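Local atomic coordinates of putative carbohydrate-active enzyme (Uncultured organism, PDB entry 5WH8), a protein that probably hydrolyses O-glycosidic bonds in carbohydrates such as cellulose, this chain being the glycosyl hydrolase family 5 portion of a longer multi-modular protein. Residues V55-I60 / D292-S297; V155-V160 / G183-S188. One frame throughout, in Å; residues are numbered along the deposited sequence.

Contact 1 of 2, residues V55-I60 / D292-S297; sequences VKDWNI and DWNMVS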
loop_
_atom_site.group_PDB
_atom_site.type_symbol
_atom_site.label_atom_id
_atom_site.label_comp_id
_atom_site.label_asym_id
_atom_site.label_seq_id
_atom_site.Cartn_x
_atom_site.Cartn_y
_atom_site.Cartn_z
ATOM N N VAL A 55 -15.478 0.801 2.249
ATOM C CA VAL A 55 -15.815 1.325 0.923
ATOM C C VAL A 55 -17.048 2.215 0.959
ATOM O O VAL A 55 -17.011 3.360 0.474
ATOM C CB VAL A 55 -16.007 0.160 -0.068
ATOM C CG1 VAL A 55 -16.464 0.664 -1.436
ATOM C CG2 VAL A 55 -14.704 -0.617 -0.216
ATOM N N LYS A 56 -18.132 1.711 1.542
ATOM C CA LYS A 56 -19.393 2.450 1.527
ATOM C C LYS A 56 -19.450 3.628 2.497
ATOM O O LYS A 56 -20.099 4.638 2.183
ATOM C CB LYS A 56 -20.568 1.512 1.827
ATOM C CG LYS A 56 -20.724 0.352 0.856
ATOM C CD LYS A 56 -20.896 0.768 -0.610
ATOM C CE LYS A 56 -22.231 1.448 -0.873
ATOM N NZ LYS A 56 -22.400 1.771 -2.321
ATOM N N ASP A 57 -18.814 3.502 3.663
ATOM C CA ASP A 57 -18.858 4.531 4.707
ATOM C C ASP A 57 -17.602 5.407 4.811
ATOM O O ASP A 57 -17.709 6.597 5.088
ATOM C CB ASP A 57 -19.100 3.890 6.086
ATOM C CG ASP A 57 -20.318 2.970 6.118
ATOM O OD1 ASP A 57 -21.320 3.251 5.418
ATOM O OD2 ASP A 57 -20.278 1.977 6.865
ATOM N N TRP A 58 -16.407 4.845 4.635
ATOM C CA TRP A 58 -15.199 5.673 4.700
ATOM C C TRP A 58 -14.771 6.168 3.307
ATOM O O TRP A 58 -13.874 6.991 3.222
ATOM C CB TRP A 58 -14.006 4.935 5.335
ATOM C CG TRP A 58 -14.113 4.399 6.745
ATOM C CD1 TRP A 58 -15.195 3.809 7.355
ATOM C CD2 TRP A 58 -13.054 4.378 7.703
ATOM N NE1 TRP A 58 -14.855 3.416 8.629
ATOM C CE2 TRP A 58 -13.548 3.762 8.868
ATOM C CE3 TRP A 58 -11.725 4.817 7.684
ATOM C CZ2 TRP A 58 -12.767 3.570 9.998
ATOM C CZ3 TRP A 58 -10.953 4.630 8.793
ATOM C CH2 TRP A 58 -11.466 4.010 9.949
ATOM N N ASN A 59 -15.359 5.632 2.236
ATOM C CA ASN A 59 -15.076 6.088 0.872
ATOM C C ASN A 59 -13.637 5.798 0.418
ATOM O O ASN A 59 -13.053 6.579 -0.337
ATOM C CB ASN A 59 -15.365 7.590 0.744
ATOM C CG ASN A 59 -16.733 7.961 1.278
ATOM O OD1 ASN A 59 -16.863 8.685 2.272
ATOM N ND2 ASN A 59 -17.765 7.450 0.629
ATOM N N ILE A 60 -13.057 4.673 0.844
ATOM C CA ILE A 60 -11.686 4.374 0.424
ATOM C C ILE A 60 -11.645 3.970 -1.046
ATOM O O ILE A 60 -12.631 3.452 -1.584
ATOM C CB ILE A 60 -10.998 3.246 1.257
ATOM C CG1 ILE A 60 -11.625 1.852 1.064
ATOM C CG2 ILE A 60 -10.935 3.638 2.744
ATOM C CD1 ILE A 60 -10.775 0.715 1.628
ATOM N N ASP A 292 -18.462 -2.767 14.870
ATOM C CA ASP A 292 -18.811 -1.393 14.509
ATOM C C ASP A 292 -17.613 -0.726 13.838
ATOM O O ASP A 292 -16.765 -0.113 14.483
ATOM C CB ASP A 292 -19.258 -0.599 15.747
ATOM C CG ASP A 292 -19.862 0.744 15.394
ATOM O OD1 ASP A 292 -19.706 1.188 14.245
ATOM O OD2 ASP A 292 -20.503 1.385 16.277
ATOM N N TRP A 293 -17.561 -0.872 12.526
ATOM C CA TRP A 293 -16.398 -0.481 11.753
ATOM C C TRP A 293 -16.300 1.023 11.542
ATOM O O TRP A 293 -15.363 1.487 10.892
ATOM C CB TRP A 293 -16.435 -1.221 10.409
ATOM C CG TRP A 293 -16.581 -2.696 10.608
ATOM C CD1 TRP A 293 -17.634 -3.494 10.207
ATOM C CD2 TRP A 293 -15.655 -3.552 11.273
ATOM N NE1 TRP A 293 -17.401 -4.795 10.593
ATOM C CE2 TRP A 293 -16.198 -4.860 11.248
ATOM C CE3 TRP A 293 -14.425 -3.348 11.896
ATOM C CZ2 TRP A 293 -15.547 -5.947 11.842
ATOM C CZ3 TRP A 293 -13.764 -4.442 12.475
ATOM C CH2 TRP A 293 -14.336 -5.723 12.437
ATOM N N ASN A 294 -17.228 1.784 12.122
ATOM C CA ASN A 294 -17.183 3.238 12.076
ATOM C C ASN A 294 -16.915 3.852 13.463
ATOM O O ASN A 294 -16.962 5.075 13.639
ATOM C CB ASN A 294 -18.482 3.780 11.476
ATOM C CG ASN A 294 -18.598 3.474 9.992
ATOM O OD1 ASN A 294 -17.866 4.026 9.189
ATOM N ND2 ASN A 294 -19.511 2.590 9.627
ATOM N N MET A 295 -16.619 3.005 14.442
ATOM C CA MET A 295 -16.254 3.471 15.788
ATOM C C MET A 295 -14.789 3.904 15.808
ATOM O O MET A 295 -13.910 3.175 16.285
ATOM C CB MET A 295 -16.503 2.384 16.822
ATOM C CG MET A 295 -16.390 2.879 18.256
ATOM S SD MET A 295 -17.657 4.087 18.736
ATOM C CE MET A 295 -19.008 2.969 19.150
ATOM N N VAL A 296 -14.549 5.091 15.257
ATOM C CA VAL A 296 -13.196 5.580 14.986
ATOM C C VAL A 296 -12.536 6.224 16.202
ATOM O O VAL A 296 -13.200 6.798 17.071
ATOM C CB VAL A 296 -13.180 6.605 13.839
ATOM C CG1 VAL A 296 -13.466 5.910 12.503
ATOM C CG2 VAL A 296 -14.161 7.728 14.066
ATOM N N SER A 297 -11.217 6.104 16.237
ATOM C CA SER A 297 -10.352 6.831 17.148
ATOM C C SER A 297 -10.190 8.289 16.709
ATOM O O SER A 297 -10.709 8.680 15.666
ATOM C CB SER A 297 -8.976 6.174 17.172
ATOM O OG SER A 297 -8.381 6.303 15.886
#

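Contact 2 of 2, residues V155-V160 / G183-S188; sequences VKWADV and GTPTWS. With EDO (1,2-ethanediol), chain H.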
loop_
_atom_site.group_PDB
_atom_site.type_symbol
_atom_site.label_atom_id
_atom_site.label_comp_id
_atom_site.label_asym_id
_atom_site.label_seq_id
_atom_site.Cartn_x
_atom_site.Cartn_y
_atom_site.Cartn_z
ATOM N N VAL A 155 21.988 -1.884 4.287
ATOM C CA VAL A 155 21.048 -2.077 3.186
ATOM C C VAL A 155 20.956 -0.816 2.337
ATOM O O VAL A 155 20.255 0.126 2.690
ATOM C CB VAL A 155 19.656 -2.473 3.720
ATOM C CG1 VAL A 155 18.680 -2.699 2.582
ATOM C CG2 VAL A 155 19.787 -3.760 4.541
ATOM N N LYS A 156 21.700 -0.818 1.228
ATOM C CA LYS A 156 21.772 0.322 0.321
ATOM C C LYS A 156 20.854 0.124 -0.873
ATOM O O LYS A 156 20.318 -0.970 -1.093
ATOM C CB LYS A 156 23.207 0.534 -0.178
ATOM C CG LYS A 156 24.271 0.616 0.899
ATOM C CD LYS A 156 24.024 1.799 1.805
ATOM C CE LYS A 156 25.194 2.062 2.743
ATOM N NZ LYS A 156 24.796 2.973 3.854
ATOM N N TRP A 157 20.672 1.178 -1.662
ATOM C CA TRP A 157 19.848 1.053 -2.859
ATOM C C TRP A 157 20.382 -0.074 -3.782
ATOM O O TRP A 157 19.598 -0.852 -4.319
ATOM C CB TRP A 157 19.736 2.398 -3.621
ATOM C CG TRP A 157 19.076 2.219 -4.935
ATOM C CD1 TRP A 157 19.618 2.472 -6.160
ATOM C CD2 TRP A 157 17.753 1.692 -5.184
ATOM N NE1 TRP A 157 18.727 2.138 -7.148
ATOM C CE2 TRP A 157 17.572 1.664 -6.577
ATOM C CE3 TRP A 157 16.714 1.250 -4.358
ATOM C CZ2 TRP A 157 16.393 1.193 -7.175
ATOM C CZ3 TRP A 157 15.537 0.793 -4.945
ATOM C CH2 TRP A 157 15.393 0.750 -6.345
ATOM N N ALA A 158 21.697 -0.214 -3.924
ATOM C CA ALA A 158 22.250 -1.320 -4.712
ATOM C C ALA A 158 21.702 -2.683 -4.291
ATOM O O ALA A 158 21.393 -3.515 -5.142
ATOM C CB ALA A 158 23.777 -1.330 -4.619
ATOM N N ASP A 159 21.551 -2.903 -2.988
ATOM C CA ASP A 159 21.032 -4.162 -2.474
ATOM C C ASP A 159 19.532 -4.323 -2.746
ATOM O O ASP A 159 19.059 -5.414 -3.120
ATOM C CB ASP A 159 21.311 -4.262 -0.985
ATOM C CG ASP A 159 22.779 -4.088 -0.671
ATOM O OD1 ASP A 159 23.568 -4.961 -1.101
ATOM O OD2 ASP A 159 23.144 -3.064 -0.063
ATOM N N VAL A 160 18.769 -3.250 -2.568
ATOM C CA VAL A 160 17.348 -3.319 -2.894
ATOM C C VAL A 160 17.132 -3.525 -4.403
ATOM O O VAL A 160 16.233 -4.258 -4.820
ATOM C CB VAL A 160 16.596 -2.032 -2.419
ATOM C CG1 VAL A 160 15.104 -2.094 -2.755
ATOM C CG2 VAL A 160 16.791 -1.832 -0.921
ATOM N N GLY A 183 10.139 -0.734 -2.661
ATOM C CA GLY A 183 10.608 -0.072 -1.460
ATOM C C GLY A 183 11.984 0.537 -1.643
ATOM O O GLY A 183 12.700 0.197 -2.596
ATOM N N THR A 184 12.335 1.454 -0.743
ATOM C CA THR A 184 13.611 2.164 -0.828
ATOM C C THR A 184 14.312 2.126 0.534
ATOM O O THR A 184 13.696 1.756 1.546
ATOM C CB THR A 184 13.406 3.612 -1.334
ATOM O OG1 THR A 184 12.446 4.304 -0.526
ATOM C CG2 THR A 184 12.925 3.595 -2.811
ATOM N N PRO A 185 15.628 2.408 0.560
ATOM C CA PRO A 185 16.361 2.292 1.834
ATOM C C PRO A 185 15.904 3.255 2.940
ATOM O O PRO A 185 15.173 4.224 2.710
ATOM C CB PRO A 185 17.817 2.591 1.427
ATOM C CG PRO A 185 17.883 2.263 -0.028
ATOM C CD PRO A 185 16.529 2.660 -0.585
ATOM N N THR A 186 16.359 2.946 4.153
ATOM C CA THR A 186 16.049 3.697 5.369
ATOM C C THR A 186 14.514 3.798 5.576
ATOM O O THR A 186 13.918 4.871 5.710
ATOM C CB THR A 186 16.729 5.084 5.358
ATOM O OG1 THR A 186 18.116 4.945 4.996
ATOM C CG2 THR A 186 16.648 5.720 6.734
ATOM N N TRP A 187 13.888 2.624 5.616
ATOM C CA TRP A 187 12.451 2.485 5.846
ATOM C C TRP A 187 11.649 3.248 4.796
ATOM O O TRP A 187 10.683 3.967 5.106
ATOM C CB TRP A 187 12.052 2.941 7.259
ATOM C CG TRP A 187 12.667 2.120 8.383
ATOM C CD1 TRP A 187 12.208 0.924 8.884
ATOM C CD2 TRP A 187 13.860 2.420 9.111
ATOM N NE1 TRP A 187 13.036 0.482 9.892
ATOM C CE2 TRP A 187 14.049 1.385 10.057
ATOM C CE3 TRP A 187 14.766 3.482 9.085
ATOM C CZ2 TRP A 187 15.120 1.367 10.938
ATOM C CZ3 TRP A 187 15.834 3.457 9.971
ATOM C CH2 TRP A 187 15.988 2.410 10.893
ATOM N N SER A 188 12.047 3.027 3.541
ATOM C CA SER A 188 11.435 3.662 2.359
ATOM C C SER A 188 11.414 5.189 2.490
ATOM O O SER A 188 10.395 5.861 2.224
ATOM C CB SER A 188 10.037 3.081 2.075
ATOM O OG SER A 188 10.192 1.784 1.539
HETATM C C1 EDO H . 26.797 -2.824 -1.416
HETATM O O1 EDO H . 25.610 -2.107 -1.057
HETATM C C2 EDO H . 27.139 -3.898 -0.390
HETATM O O2 EDO H . 26.029 -4.758 -0.122
HETATM O O HOH W 1 18.375 0.792 4.560
#

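Contact 1 of 2, residues V55-I60 / D292-S297
D57 and W58, at the C-terminal end of helix 48-56, meet W293, N294 and V296 in the segment leading to helix 298-307. The contact joins the first and last parts of the (β/α)8 TIM barrel, since helix 48-56 follows its first strand, 32-36, and the 292-297 segment follows its last, 268-273.

Two hydrogen bonds carry the polar part. N294 ND2 donates to D57 OD2 at 2.9 Å, nearly straight at 166°. The acceptor lies almost in the amide plane, whereas the donor stands above the carboxylate plane; the two side chains cross at about a right angle. The indole N-H of W58 goes to backbone W293 O, with NE1 to O 3.0 Å and a bent path of 139°, and this oxygen sits at the ring edge. N294 OD1 is also held, by K304 NZ, so both ends of the amide have partners and its rotation is well defined.

The local backbone presents these groups. A type I turn from D292 to M295 is closed by M295 N to D292 O at 3.1 Å, and S297 then caps helix 298-307 through its hydroxyl.

Around the W58 ring, K304 makes a cation-pi contact and F273 of the last strand packs edge-to-face. Apolar contact across the segments is narrower, with V296 touching the six-membered part of the indole: chi1 of -70° puts CG1 anti to the carbonyl carbon, and that methyl lies 3.5 Å from W58 CZ2 and 3.8 Å from W58 CH2.

Contact 2 of 2, residues V155-V160 / G183-S188
P185 presses its ring against the first turn of helix 157-172, placing CG 3.4 Å from W157 N. This is a neighbour-to-neighbour contact of the TIM barrel: the helix follows strand 142-145, and the 183-188 segment leaves the next strand, 180-182. T186 to S188 all have positive phi and psi near 50°, a short left-handed turn.

The dense side is mostly apolar, with one buried carbonyl, G183 O, among its contacts. W157 CE3 lies 4.0 Å from P185 CD, the two side chains crossing obliquely. The indole N-H of W157 bonds to D197 O. G183 O is wedged at the indole edge, in the ring plane, 3.7 Å from W157 CZ3; it has no polar partner in the model.

The looser side, at V155 and T186, is polar and water-bridged, with exposed K156 pointing away. A water donates to V155 O at 2.7 Å and accepts from T186 N at 3.0 Å, linking the segments where no direct hydrogen bond exists. On the helix, D159 OD2 takes K156 N with its anti lone pair, and an ethanediol, probably from the crystallisation liquor, donates to both carboxylate oxygens. Back on the dense side, V160 CG1 comes to 3.3 Å from G183 O.

Contacts 1 and 2 lie on opposite sides of the chain's centre, their own centres 34 Å apart and their nearest atoms about 21 Å apart, with no touch. Along the chain the order is 55-60, 155-160, 183-188, 292-297, which nests contact 2 inside the loop closed by contact 1. Both belong to one eight-stranded parallel barrel. Contact 1 spans 232 residues and joins the surroundings of strands 32-36 and 268-273, which begin and end the strand order; contact 2 spans only 23 and joins the helix that follows strand 142-145 to the segment leaving its neighbour, 180-182. One therefore brings the barrel's sequence ends together, while the other joins parts of the chain next to neighbouring strands.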